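Local atomic coordinates of RTX toxin (Vibrio vulnificus CMCP6, PDB entry 6A7H), a protein that probably cleaves the host small GTPases Ras and Rap1 as a Ras/Rap1-specific endopeptidase within an RTX toxin, and so inactivates them. Residues Leu338-Ser343 / Val432-Lys437; Leu345-Ile350 / Arg386-Asp391; Gly304-Glu309 / His455-Pro460. One frame throughout, in Å; residues are numbered along the deposited sequence.

Interaction 1 of 3, residues Leu338-Ser343 / Val432-Lys437; sequences LLHLRS and VAIYGK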
loop_
_atom_site.group_PDB
_atom_site.type_symbol
_atom_site.label_atom_id
_atom_site.label_comp_id
_atom_site.label_asym_id
_atom_site.label_seq_id
_atom_site.Cartn_x
_atom_site.Cartn_y
_atom_site.Cartn_z
ATOM N N LEU A 338 -6.971 15.757 -5.696
ATOM C CA LEU A 338 -6.629 15.122 -6.963
ATOM C C LEU A 338 -6.282 13.659 -6.737
ATOM O O LEU A 338 -5.326 13.353 -6.023
ATOM C CB LEU A 338 -5.439 15.839 -7.628
ATOM C CG LEU A 338 -5.531 17.353 -7.861
ATOM C CD1 LEU A 338 -4.313 17.846 -8.625
ATOM C CD2 LEU A 338 -6.833 17.767 -8.576
ATOM N N LEU A 339 -7.041 12.754 -7.346
ATOM C CA LEU A 339 -6.670 11.343 -7.320
ATOM C C LEU A 339 -5.428 11.135 -8.195
ATOM O O LEU A 339 -4.751 10.111 -8.106
ATOM C CB LEU A 339 -7.832 10.452 -7.798
ATOM C CG LEU A 339 -7.599 8.935 -7.711
ATOM C CD1 LEU A 339 -7.312 8.461 -6.255
ATOM C CD2 LEU A 339 -8.752 8.181 -8.336
ATOM N N HIS A 340 -5.121 12.129 -9.026
ATOM C CA HIS A 340 -4.011 12.050 -9.972
ATOM C C HIS A 340 -2.630 11.918 -9.324
ATOM O O HIS A 340 -1.688 11.407 -9.941
ATOM C CB HIS A 340 -4.029 13.286 -10.887
ATOM C CG HIS A 340 -5.361 13.555 -11.517
ATOM N ND1 HIS A 340 -6.420 14.096 -10.817
ATOM C CD2 HIS A 340 -5.805 13.362 -12.787
ATOM C CE1 HIS A 340 -7.458 14.227 -11.628
ATOM N NE2 HIS A 340 -7.113 13.784 -12.826
ATOM N N LEU A 341 -2.509 12.383 -8.089
ATOM C CA LEU A 341 -1.243 12.360 -7.369
ATOM C C LEU A 341 -1.326 11.486 -6.108
ATOM O O LEU A 341 -2.372 11.422 -5.452
ATOM C CB LEU A 341 -0.825 13.786 -6.998
ATOM C CG LEU A 341 -0.697 14.721 -8.198
ATOM C CD1 LEU A 341 -0.403 16.168 -7.742
ATOM C CD2 LEU A 341 0.400 14.214 -9.153
ATOM N N ARG A 342 -0.218 10.821 -5.786
ATOM C CA ARG A 342 -0.124 9.952 -4.619
ATOM C C ARG A 342 0.253 10.738 -3.355
ATOM O O ARG A 342 1.212 11.500 -3.363
ATOM C CB ARG A 342 0.897 8.840 -4.877
ATOM C CG ARG A 342 0.516 7.953 -6.042
ATOM C CD ARG A 342 1.487 6.804 -6.213
ATOM N NE ARG A 342 0.758 5.592 -6.575
ATOM C CZ ARG A 342 0.645 5.153 -7.818
ATOM N NH1 ARG A 342 1.235 5.814 -8.789
ATOM N NH2 ARG A 342 -0.036 4.055 -8.086
ATOM N N SER A 343 -0.503 10.539 -2.279
ATOM C CA SER A 343 -0.337 11.313 -1.045
ATOM C C SER A 343 1.077 11.255 -0.437
ATOM O O SER A 343 1.654 12.294 -0.119
ATOM C CB SER A 343 -1.351 10.847 0.005
ATOM O OG SER A 343 -1.320 11.709 1.131
ATOM N N VAL A 432 -13.388 20.239 -3.111
ATOM C CA VAL A 432 -13.764 19.700 -4.398
ATOM C C VAL A 432 -12.689 18.666 -4.735
ATOM O O VAL A 432 -11.494 18.956 -4.731
ATOM C CB VAL A 432 -13.876 20.792 -5.492
ATOM C CG1 VAL A 432 -12.602 21.603 -5.580
ATOM C CG2 VAL A 432 -14.222 20.178 -6.848
ATOM N N ALA A 433 -13.113 17.438 -4.965
ATOM C CA ALA A 433 -12.167 16.379 -5.226
ATOM C C ALA A 433 -12.488 15.753 -6.579
ATOM O O ALA A 433 -13.654 15.639 -6.958
ATOM C CB ALA A 433 -12.208 15.347 -4.109
ATOM N N ILE A 434 -11.451 15.385 -7.315
ATOM C CA ILE A 434 -11.631 14.745 -8.601
ATOM C C ILE A 434 -11.099 13.316 -8.543
ATOM O O ILE A 434 -9.893 13.103 -8.353
ATOM C CB ILE A 434 -10.930 15.530 -9.711
ATOM C CG1 ILE A 434 -11.554 16.926 -9.839
ATOM C CG2 ILE A 434 -11.045 14.789 -11.035
ATOM C CD1 ILE A 434 -10.725 17.892 -10.644
ATOM N N TYR A 435 -12.014 12.354 -8.689
ATOM C CA TYR A 435 -11.706 10.916 -8.714
ATOM C C TYR A 435 -12.035 10.270 -10.062
ATOM O O TYR A 435 -12.925 10.722 -10.786
ATOM C CB TYR A 435 -12.496 10.182 -7.635
ATOM C CG TYR A 435 -12.019 10.377 -6.213
ATOM C CD1 TYR A 435 -12.398 11.489 -5.465
ATOM C CD2 TYR A 435 -11.219 9.424 -5.606
ATOM C CE1 TYR A 435 -11.954 11.648 -4.157
ATOM C CE2 TYR A 435 -10.776 9.576 -4.311
ATOM C CZ TYR A 435 -11.138 10.679 -3.593
ATOM O OH TYR A 435 -10.679 10.789 -2.306
ATOM N N GLY A 436 -11.333 9.193 -10.388
ATOM C CA GLY A 436 -11.746 8.340 -11.489
ATOM C C GLY A 436 -13.061 7.681 -11.095
ATOM O O GLY A 436 -13.285 7.397 -9.906
ATOM N N LYS A 437 -13.930 7.430 -12.075
ATOM C CA LYS A 437 -15.289 6.980 -11.761
ATOM C C LYS A 437 -15.367 5.619 -11.052
ATOM O O LYS A 437 -16.373 5.309 -10.420
ATOM C CB LYS A 437 -16.147 6.947 -13.034
ATOM C CG LYS A 437 -16.739 8.305 -13.400
ATOM C CD LYS A 437 -17.999 8.223 -14.279
ATOM C CE LYS A 437 -18.099 6.935 -15.079
ATOM N NZ LYS A 437 -19.432 6.794 -15.743
#
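The imidazole of H340 meets I434 with its rim: CE1 lies 3.7 Å from I434 CG2, which sits near the ring plane. In the same plane, at another part of that rim, lies L338 CA, so the ring is folded back against its own turn. Its NE2 is hydrogen-bonded to E309, which would fix the rotation of the ring. The phenol of Y435 is met obliquely by the isobutyl end of L339, whose CD2 stands 3.9 Å from Y435 CD2, the two side chains crossing at about a right angle. L339 reaches there because its CG is swung anti to the backbone N (chi1 -175°), which also brings its CD2 within 3.4 Å of G436 N. A branched leucine suits this place, since both methyls can lie against the CD2-CE2 side of the ring.

The backbones join by one parallel bridge, L338 to I434, and by the hydrogen bond from L339 N to I434 O (3.0 Å). Beyond it the type I turn from L338 to L341 takes the chain out of the sheet toward helix 343-356. The bridge places L338 and I434 on one face, beneath L318 and V321 of helix 316-323, whereas Y435 packs on A418 and L422 of helix 405-422 on the other; strand 386-391 continues the sheet beyond L338.

Interaction 2 of 3, residues Leu345-Ile350 / Arg386-Asp391; sequences LAQPLI and RIVALD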
loop_
_atom_site.group_PDB
_atom_site.type_symbol
_atom_site.label_atom_id
_atom_site.label_comp_id
_atom_site.label_asym_id
_atom_site.label_seq_id
_atom_site.Cartn_x
_atom_site.Cartn_y
_atom_site.Cartn_z
ATOM N N LEU A 345 4.150 10.318 -1.763
ATOM C CA LEU A 345 5.193 10.917 -2.576
ATOM C C LEU A 345 4.968 12.406 -2.822
ATOM O O LEU A 345 5.918 13.176 -2.816
ATOM C CB LEU A 345 5.313 10.194 -3.929
ATOM C CG LEU A 345 6.417 10.725 -4.871
ATOM C CD1 LEU A 345 7.805 10.323 -4.361
ATOM C CD2 LEU A 345 6.223 10.318 -6.347
ATOM N N ALA A 346 3.724 12.822 -3.042
ATOM C CA ALA A 346 3.487 14.172 -3.569
ATOM C C ALA A 346 3.169 15.262 -2.544
ATOM O O ALA A 346 3.503 16.429 -2.771
ATOM C CB ALA A 346 2.388 14.128 -4.583
ATOM N N GLN A 347 2.502 14.925 -1.449
ATOM C CA GLN A 347 2.043 15.987 -0.553
ATOM C C GLN A 347 3.175 16.859 0.015
ATOM O O GLN A 347 3.012 18.073 0.076
ATOM C CB GLN A 347 1.208 15.439 0.611
ATOM C CG GLN A 347 0.338 16.541 1.226
ATOM C CD GLN A 347 -0.652 17.099 0.212
ATOM O OE1 GLN A 347 -1.328 16.339 -0.485
ATOM N NE2 GLN A 347 -0.735 18.433 0.113
ATOM N N PRO A 348 4.317 16.263 0.423
ATOM C CA PRO A 348 5.386 17.174 0.874
ATOM C C PRO A 348 5.829 18.152 -0.217
ATOM O O PRO A 348 6.045 19.336 0.071
ATOM C CB PRO A 348 6.525 16.219 1.251
ATOM C CG PRO A 348 5.807 14.963 1.668
ATOM C CD PRO A 348 4.644 14.851 0.713
ATOM N N LEU A 349 5.939 17.668 -1.455
ATOM C CA LEU A 349 6.323 18.515 -2.582
ATOM C C LEU A 349 5.283 19.603 -2.863
ATOM O O LEU A 349 5.641 20.747 -3.125
ATOM C CB LEU A 349 6.541 17.662 -3.836
ATOM C CG LEU A 349 7.599 16.561 -3.716
ATOM C CD1 LEU A 349 7.607 15.715 -4.970
ATOM C CD2 LEU A 349 8.973 17.143 -3.440
ATOM N N ILE A 350 4.002 19.246 -2.817
ATOM C CA ILE A 350 2.939 20.221 -3.041
ATOM C C ILE A 350 2.970 21.329 -1.980
ATOM O O ILE A 350 2.926 22.520 -2.295
ATOM C CB ILE A 350 1.557 19.559 -3.021
ATOM C CG1 ILE A 350 1.392 18.635 -4.222
ATOM C CG2 ILE A 350 0.455 20.613 -3.014
ATOM C CD1 ILE A 350 0.226 17.659 -4.035
ATOM N N ARG A 386 -5.527 24.923 -0.692
ATOM C CA ARG A 386 -4.596 23.819 -0.617
ATOM C C ARG A 386 -4.974 22.723 -1.608
ATOM O O ARG A 386 -6.129 22.334 -1.690
ATOM C CB ARG A 386 -4.543 23.256 0.801
ATOM C CG ARG A 386 -3.454 22.215 0.965
ATOM C CD ARG A 386 -3.402 21.643 2.373
ATOM N NE ARG A 386 -2.273 20.724 2.523
ATOM C CZ ARG A 386 -2.284 19.656 3.312
ATOM N NH1 ARG A 386 -3.371 19.362 4.020
ATOM N NH2 ARG A 386 -1.215 18.872 3.387
ATOM N N ILE A 387 -4.001 22.236 -2.374
ATOM C CA ILE A 387 -4.211 21.047 -3.184
ATOM C C ILE A 387 -3.708 19.811 -2.446
ATOM O O ILE A 387 -2.591 19.814 -1.942
ATOM C CB ILE A 387 -3.486 21.140 -4.535
ATOM C CG1 ILE A 387 -4.047 22.301 -5.348
ATOM C CG2 ILE A 387 -3.570 19.792 -5.300
ATOM C CD1 ILE A 387 -3.296 22.552 -6.623
ATOM N N VAL A 388 -4.521 18.756 -2.392
ATOM C CA VAL A 388 -4.103 17.531 -1.727
ATOM C C VAL A 388 -4.145 16.310 -2.654
ATOM O O VAL A 388 -5.066 16.130 -3.463
ATOM C CB VAL A 388 -4.945 17.258 -0.456
ATOM C CG1 VAL A 388 -4.655 18.316 0.597
ATOM C CG2 VAL A 388 -6.436 17.205 -0.769
ATOM N N ALA A 389 -3.102 15.491 -2.551
ATOM C CA ALA A 389 -2.986 14.274 -3.343
ATOM C C ALA A 389 -3.813 13.168 -2.692
ATOM O O ALA A 389 -3.763 12.984 -1.470
ATOM C CB ALA A 389 -1.546 13.877 -3.463
ATOM N N LEU A 390 -4.599 12.446 -3.479
ATOM C CA LEU A 390 -5.581 11.559 -2.870
ATOM C C LEU A 390 -5.339 10.070 -3.090
ATOM O O LEU A 390 -6.026 9.238 -2.497
ATOM C CB LEU A 390 -6.978 11.924 -3.375
ATOM C CG LEU A 390 -7.522 13.265 -2.873
ATOM C CD1 LEU A 390 -8.883 13.577 -3.470
ATOM C CD2 LEU A 390 -7.591 13.242 -1.353
ATOM N N ASP A 391 -4.384 9.717 -3.940
ATOM C CA ASP A 391 -4.191 8.303 -4.273
ATOM C C ASP A 391 -3.260 7.595 -3.283
ATOM O O ASP A 391 -2.391 8.220 -2.663
ATOM C CB ASP A 391 -3.641 8.150 -5.707
ATOM C CG ASP A 391 -3.924 6.764 -6.300
ATOM O OD1 ASP A 391 -4.602 5.943 -5.626
ATOM O OD2 ASP A 391 -3.479 6.502 -7.441
HETATM O O HOH W 1 -2.571 14.000 0.536
#
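Q347 reaches from the helix to the strand and uses both ends of its carboxamide. OE1 accepts from A389 N at 2.9 Å, in the carbonyl plane, while NE2 donates to I387 O at 3.1 Å in an almost straight bond (176°) that lands on a lone pair and lies in the amide plane. I387 O and A389 N flank V388, and a single amide that serves both stands in for the N-H and C=O that one residue of a parallel neighbouring strand would offer, which is why glutamine suits this edge. The bend at chi2 (62°) turns the amide down onto the strand. A water whose O lies 2.8 Å from Q347 OE1 also donates to that atom, and apparently links it to A389 O.

The apolar contacts lie beside this bond pair. A346 CB touches A389 CB at 4.1 Å, two small residues letting helix and strand come close, and I350 spreads over both I387 and A389, with CD1 4.2 Å from A389 CB.

Further out, D351 organises the polar side. Its carboxylate takes a hydrogen bond from Q347 NE2 and a salt bridge from R386 NH2, which reconciles two donors that stand only 3.3 Å apart, Q347 NE2 and R386 NH2. The guanidinium, 74° from the amide plane, has V388 CG1 on one face, offset toward the rim.

Segment 345-350 of helix 343-356 runs antiparallel to strand 386-391, with axes 7.6 Å apart at closest approach, within the crossover from strand 333-338 to its parallel neighbour. M366 of helix 361-369 packs on A346, and F377 of helix 374-383 on I350 and I387.

Interaction 3 of 3, residues Gly304-Glu309 / His455-Pro460; sequences GLLIGE and HRLDLP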
loop_
_atom_site.group_PDB
_atom_site.type_symbol
_atom_site.label_atom_id
_atom_site.label_comp_id
_atom_site.label_asym_id
_atom_site.label_seq_id
_atom_site.Cartn_x
_atom_site.Cartn_y
_atom_site.Cartn_z
ATOM N N GLY A 304 -18.568 18.752 0.615
ATOM C CA GLY A 304 -17.750 18.892 -0.571
ATOM C C GLY A 304 -18.408 18.447 -1.861
ATOM O O GLY A 304 -19.590 18.093 -1.877
ATOM N N LEU A 305 -17.627 18.502 -2.941
ATOM C CA LEU A 305 -18.022 18.026 -4.262
ATOM C C LEU A 305 -17.157 16.870 -4.722
ATOM O O LEU A 305 -15.936 16.923 -4.578
ATOM C CB LEU A 305 -17.894 19.126 -5.311
ATOM C CG LEU A 305 -18.680 20.413 -5.232
ATOM C CD1 LEU A 305 -18.546 21.102 -6.571
ATOM C CD2 LEU A 305 -20.114 20.089 -4.934
ATOM N N LEU A 306 -17.775 15.854 -5.316
ATOM C CA LEU A 306 -17.033 14.754 -5.924
ATOM C C LEU A 306 -17.243 14.779 -7.424
ATOM O O LEU A 306 -18.356 14.564 -7.909
ATOM C CB LEU A 306 -17.469 13.391 -5.351
ATOM C CG LEU A 306 -17.173 13.131 -3.865
ATOM C CD1 LEU A 306 -17.780 11.806 -3.401
ATOM C CD2 LEU A 306 -15.671 13.152 -3.606
ATOM N N ILE A 307 -16.177 15.045 -8.165
ATOM C CA ILE A 307 -16.287 15.074 -9.609
ATOM C C ILE A 307 -15.585 13.888 -10.259
ATOM O O ILE A 307 -14.428 13.606 -9.972
ATOM C CB ILE A 307 -15.731 16.374 -10.178
ATOM C CG1 ILE A 307 -16.500 17.557 -9.580
ATOM C CG2 ILE A 307 -15.845 16.360 -11.697
ATOM C CD1 ILE A 307 -16.067 18.927 -10.105
ATOM N N GLY A 308 -16.305 13.189 -11.131
ATOM C CA GLY A 308 -15.759 12.035 -11.820
ATOM C C GLY A 308 -14.923 12.407 -13.029
ATOM O O GLY A 308 -15.158 13.433 -13.671
ATOM N N GLU A 309 -13.928 11.578 -13.327
ATOM C CA GLU A 309 -13.137 11.721 -14.537
ATOM C C GLU A 309 -13.120 10.374 -15.223
ATOM O O GLU A 309 -12.916 9.346 -14.581
ATOM C CB GLU A 309 -11.707 12.211 -14.244
ATOM C CG GLU A 309 -10.859 12.382 -15.508
ATOM C CD GLU A 309 -9.429 12.858 -15.245
ATOM O OE1 GLU A 309 -9.236 13.875 -14.529
ATOM O OE2 GLU A 309 -8.495 12.225 -15.789
ATOM N N HIS A 455 -19.987 6.711 -0.804
ATOM C CA HIS A 455 -20.519 6.151 0.437
ATOM C C HIS A 455 -19.725 6.619 1.651
ATOM O O HIS A 455 -20.296 6.977 2.680
ATOM C CB HIS A 455 -20.518 4.615 0.408
ATOM C CG HIS A 455 -21.409 4.025 -0.636
ATOM N ND1 HIS A 455 -20.955 3.129 -1.580
ATOM C CD2 HIS A 455 -22.727 4.201 -0.886
ATOM C CE1 HIS A 455 -21.952 2.786 -2.374
ATOM N NE2 HIS A 455 -23.041 3.416 -1.970
ATOM N N ARG A 456 -18.403 6.600 1.547
ATOM C CA ARG A 456 -17.610 6.914 2.727
ATOM C C ARG A 456 -17.715 8.394 3.141
ATOM O O ARG A 456 -17.659 8.693 4.337
ATOM C CB ARG A 456 -16.149 6.494 2.518
ATOM C CG ARG A 456 -15.789 5.344 3.449
ATOM C CD ARG A 456 -15.619 5.933 4.834
ATOM N NE ARG A 456 -15.344 4.977 5.894
ATOM C CZ ARG A 456 -14.193 4.346 6.071
ATOM N NH1 ARG A 456 -13.199 4.492 5.204
ATOM N NH2 ARG A 456 -14.063 3.510 7.093
ATOM N N LEU A 457 -17.935 9.296 2.177
ATOM C CA LEU A 457 -18.010 10.737 2.466
ATOM C C LEU A 457 -19.432 11.312 2.441
ATOM O O LEU A 457 -19.610 12.530 2.551
ATOM C CB LEU A 457 -17.147 11.512 1.479
ATOM C CG LEU A 457 -15.654 11.174 1.426
ATOM C CD1 LEU A 457 -14.977 11.955 0.342
ATOM C CD2 LEU A 457 -14.983 11.435 2.776
ATOM N N ASP A 458 -20.432 10.439 2.292
ATOM C CA ASP A 458 -21.842 10.846 2.268
ATOM C C ASP A 458 -22.132 11.883 1.160
ATOM O O ASP A 458 -22.833 12.876 1.378
ATOM C CB ASP A 458 -22.263 11.381 3.650
ATOM C CG ASP A 458 -23.784 11.536 3.794
ATOM O OD1 ASP A 458 -24.542 10.867 3.059
ATOM O OD2 ASP A 458 -24.225 12.325 4.655
ATOM N N LEU A 459 -21.591 11.644 -0.030
ATOM C CA LEU A 459 -21.774 12.568 -1.146
ATOM C C LEU A 459 -22.195 11.864 -2.435
ATOM O O LEU A 459 -21.893 10.686 -2.631
ATOM C CB LEU A 459 -20.488 13.358 -1.390
ATOM C CG LEU A 459 -20.026 14.303 -0.278
ATOM C CD1 LEU A 459 -18.708 14.977 -0.684
ATOM C CD2 LEU A 459 -21.094 15.334 0.029
ATOM N N PRO A 460 -22.896 12.590 -3.325
ATOM C CA PRO A 460 -23.224 12.040 -4.645
ATOM C C PRO A 460 -22.028 12.118 -5.590
ATOM O O PRO A 460 -21.119 12.917 -5.375
ATOM C CB PRO A 460 -24.365 12.941 -5.116
ATOM C CG PRO A 460 -24.038 14.267 -4.501
ATOM C CD PRO A 460 -23.438 13.948 -3.145
HETATM O O HOH W 2 -20.416 15.423 -4.530
#
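Strand 304-309 and the chain leaving helix 453-457 come nearest at L306 and P460, whose CA atoms are 6.9 Å apart. The strand starts almost fully stretched at G304 (phi and psi both -176°) and keeps ordinary extended angles afterwards. On the other side, the helix is closed by a Schellman motif: D458 takes a positive phi (57°), a conformation more readily adopted by glycine or asparagine than by most residues, and L459 and P460 then run extended toward strand 461-464. Between the two backbones a water accepts from L306 N at 2.8 Å and donates to P460 O at 2.7 Å. It stands just ahead of the point where L306 pairs directly with L462.

L306 is the centre of the side-chain contact. Its CB lies against the carbonyl of P460, its CD1 rests 3.7 Å from L459 CB, and its CD2 reaches L457 CD1 at 4.2 Å. L459 crosses L306 at about a right angle and goes on to the start of the strand, where its CD1 is 3.5 Å from G304 O; glycine there offers only backbone for the methyl to lie against. Leucine suits position 306 because the two methyls of its forked end can meet different neighbours, L459 and L457. L305 and I307 point to the other face of the strand, where L305 meets L295 and L298 of helix 290-298.

No direct hydrogen bond joins the two segments. Cohesion therefore probably comes mainly from the buried leucines, with the water meeting the needs of two backbone atoms; the loop's own polarity is served from elsewhere, L459 O by W269 and D458 O by Y273.

All three contacts reach one parallel sheet, ordered 304-309, 430-436, 333-338, 386-391, within the region related to the Pasteurella multocida toxin C2 domain. Interaction 1 lies at the middle strands, with its centre about 10 Å from that of interaction 2 and 11 Å from that of interaction 3; the latter two, at the outermost strands, have centres about 19 Å apart and do not touch. Along the chain the segments enclose one another, interaction 3 outermost and interaction 2 innermost. Backbone bonds from L338 to V388 and L390 tie interaction 1 to interaction 2, while I307 with A433 and H340 with E309 tie it to interaction 3, uniting distant sequence in one core.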